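Local atomic coordinates of DUF952 domain-containing protein (Caulobacter vibrioides, PDB entry 2O0P), a protein that is of unknown function but belongs to the DUF952 family, placed in the ADP-ribosyl clan. Residues 64-69 against 82-87. The protein carries 2 engineered substitutions. Residues are numbered along the deposited sequence; the frame is centred on the assembly and turned at random.
Engineered in segment 64-69: M66 (natural residue Leu).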
loop_
_atom_site.group_PDB
_atom_site.type_symbol
_atom_site.label_atom_id
_atom_site.label_comp_id
_atom_site.label_asym_id
_atom_site.label_seq_id
_atom_site.Cartn_x
_atom_site.Cartn_y
_atom_site.Cartn_z
ATOM N N GLU A 64 11.610 8.393 1.930
ATOM C CA GLU A 64 12.776 9.245 1.690
ATOM C C GLU A 64 13.753 8.855 0.566
ATOM O O GLU A 64 14.110 9.689 -0.270
ATOM C CB GLU A 64 13.543 9.420 3.004
ATOM C CG GLU A 64 12.647 9.871 4.152
ATOM C CD GLU A 64 13.412 10.137 5.432
ATOM O OE1 GLU A 64 14.098 9.211 5.928
ATOM O OE2 GLU A 64 13.335 11.279 5.942
ATOM N N PRO A 65 14.194 7.590 0.526
ATOM C CA PRO A 65 15.133 7.182 -0.528
ATOM C C PRO A 65 14.531 6.737 -1.863
ATOM O O PRO A 65 15.270 6.391 -2.783
ATOM C CB PRO A 65 15.897 6.053 0.137
ATOM C CG PRO A 65 14.821 5.380 0.920
ATOM C CD PRO A 65 14.090 6.546 1.563
HETATM N N MSE A 66 13.206 6.750 -1.982
HETATM C CA MSE A 66 12.563 6.296 -3.214
HETATM C C MSE A 66 12.919 7.070 -4.485
HETATM O O MSE A 66 12.934 6.497 -5.574
HETATM C CB MSE A 66 11.045 6.249 -3.025
HETATM C CG MSE A 66 10.579 5.235 -1.965
HETATM SE SE MSE A 66 11.043 3.371 -2.325
HETATM C CE MSE A 66 9.539 2.904 -3.442
ATOM N N GLY A 67 13.193 8.365 -4.371
ATOM C CA GLY A 67 13.561 9.119 -5.557
ATOM C C GLY A 67 12.463 9.853 -6.308
ATOM O O GLY A 67 11.310 9.893 -5.880
ATOM N N GLU A 68 12.833 10.418 -7.455
ATOM C CA GLU A 68 11.918 11.197 -8.290
ATOM C C GLU A 68 10.603 10.553 -8.723
ATOM O O GLU A 68 9.631 11.266 -8.967
ATOM C CB GLU A 68 12.651 11.708 -9.540
ATOM C CG GLU A 68 13.228 10.621 -10.437
ATOM C CD GLU A 68 13.806 11.184 -11.731
ATOM O OE1 GLU A 68 14.621 12.129 -11.656
ATOM O OE2 GLU A 68 13.448 10.683 -12.820
ATOM N N ASP A 69 10.555 9.229 -8.835
ATOM C CA ASP A 69 9.316 8.581 -9.257
ATOM C C ASP A 69 8.242 8.542 -8.175
ATOM O O ASP A 69 7.104 8.149 -8.438
ATOM C CB ASP A 69 9.578 7.169 -9.777
ATOM C CG ASP A 69 10.281 7.166 -11.128
ATOM O OD1 ASP A 69 9.960 8.031 -11.974
ATOM O OD2 ASP A 69 11.147 6.292 -11.346
ATOM N N PRO A 82 1.000 9.565 -1.564
ATOM C CA PRO A 82 2.225 9.126 -2.238
ATOM C C PRO A 82 1.871 8.201 -3.406
ATOM O O PRO A 82 1.246 7.157 -3.209
ATOM C CB PRO A 82 2.997 8.417 -1.126
ATOM C CG PRO A 82 1.908 7.847 -0.256
ATOM C CD PRO A 82 0.890 8.976 -0.214
ATOM N N HIS A 83 2.251 8.616 -4.615
ATOM C CA HIS A 83 2.004 7.857 -5.842
ATOM C C HIS A 83 3.365 7.462 -6.433
ATOM O O HIS A 83 4.200 8.328 -6.710
ATOM C CB HIS A 83 1.256 8.717 -6.875
ATOM C CG HIS A 83 -0.144 9.095 -6.484
ATOM N ND1 HIS A 83 -0.822 8.500 -5.440
ATOM C CD2 HIS A 83 -1.019 9.963 -7.049
ATOM C CE1 HIS A 83 -2.052 8.984 -5.380
ATOM N NE2 HIS A 83 -2.196 9.873 -6.347
ATOM N N LEU A 84 3.586 6.170 -6.645
ATOM C CA LEU A 84 4.866 5.712 -7.187
ATOM C C LEU A 84 4.767 5.414 -8.681
ATOM O O LEU A 84 4.092 4.463 -9.087
ATOM C CB LEU A 84 5.336 4.465 -6.437
ATOM C CG LEU A 84 6.745 3.972 -6.789
ATOM C CD1 LEU A 84 7.761 5.053 -6.456
ATOM C CD2 LEU A 84 7.049 2.690 -6.026
ATOM N N TYR A 85 5.450 6.218 -9.493
ATOM C CA TYR A 85 5.416 6.048 -10.943
ATOM C C TYR A 85 6.446 5.072 -11.511
ATOM O O TYR A 85 7.061 5.317 -12.551
ATOM C CB TYR A 85 5.537 7.412 -11.634
ATOM C CG TYR A 85 4.287 8.260 -11.492
ATOM C CD1 TYR A 85 3.964 8.876 -10.281
ATOM C CD2 TYR A 85 3.404 8.408 -12.561
ATOM C CE1 TYR A 85 2.784 9.620 -10.138
ATOM C CE2 TYR A 85 2.224 9.148 -12.427
ATOM C CZ TYR A 85 1.921 9.750 -11.219
ATOM O OH TYR A 85 0.760 10.490 -11.106
ATOM N N ARG A 86 6.614 3.956 -10.817
ATOM C CA ARG A 86 7.525 2.900 -11.236
ATOM C C ARG A 86 7.172 1.716 -10.364
ATOM O O ARG A 86 6.452 1.874 -9.379
ATOM C CB ARG A 86 8.982 3.301 -11.004
ATOM C CG ARG A 86 9.362 3.546 -9.548
ATOM C CD ARG A 86 10.864 3.769 -9.447
ATOM N NE ARG A 86 11.316 4.144 -8.113
ATOM C CZ ARG A 86 11.387 3.322 -7.073
ATOM N NH1 ARG A 86 11.028 2.050 -7.193
ATOM N NH2 ARG A 86 11.844 3.771 -5.913
ATOM N N PRO A 87 7.649 0.512 -10.716
ATOM C CA PRO A 87 7.323 -0.647 -9.880
ATOM C C PRO A 87 7.949 -0.508 -8.495
ATOM O O PRO A 87 8.958 0.177 -8.328
ATOM C CB PRO A 87 7.927 -1.818 -10.655
ATOM C CG PRO A 87 7.866 -1.353 -12.079
ATOM C CD PRO A 87 8.294 0.089 -11.973
HETATM O O HOH W 1 12.367 6.779 -8.199
#
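R86, just past strand 80-84, reaches into loop 64-69 and binds the backbone O of M66. This loop leads from strand 56-62 into strand 70-74, an outermost strand of the six-stranded antiparallel sheet. Strand 80-84 is the neighbour of 70-74, and Y85 N continues that pairing by donating to D69 O (2.8 Å).

Following R86 outward, CB lies near the D69 carboxylate. R86 CG packs on D69 CB at 3.6 Å. R86 CD passes 3.2 Å from D69 OD2. The chain is extended from CG to NE, which carries the guanidinium past D69 to M66. R86 NE donates to a water at 2.8 Å. The same water donates to M66 O and accepts from D69 N, so it links the two ends of the loop turn, M66 O and D69 N, to R86 NE. NE also forms a long salt bridge with D69 OD2, and the two charged planes are 66° apart, so the groups do not pair flat. R86 NH2 donates to M66 O at 3.0 Å, in the carbonyl plane and on a lone pair. The guanidinium is thus bonded at two nitrogens, NH2 directly to M66 O and NE to the water that also bonds M66 O, which should limit its rotation. NH2 also has a salt bridge to E92, and NH1 bonds weakly to P87 O. L84 CD1 covers one guanidinium face near its centre.

M66 is an engineered residue, present as selenomethionine; the natural residue is Leu. Its chain bends at chi2 and chi3 (-61° and -86°). This turns CE back beside R86 NH2 and across the L84 side chain, where M66 CE meets L84 CD2 at 3.6 Å.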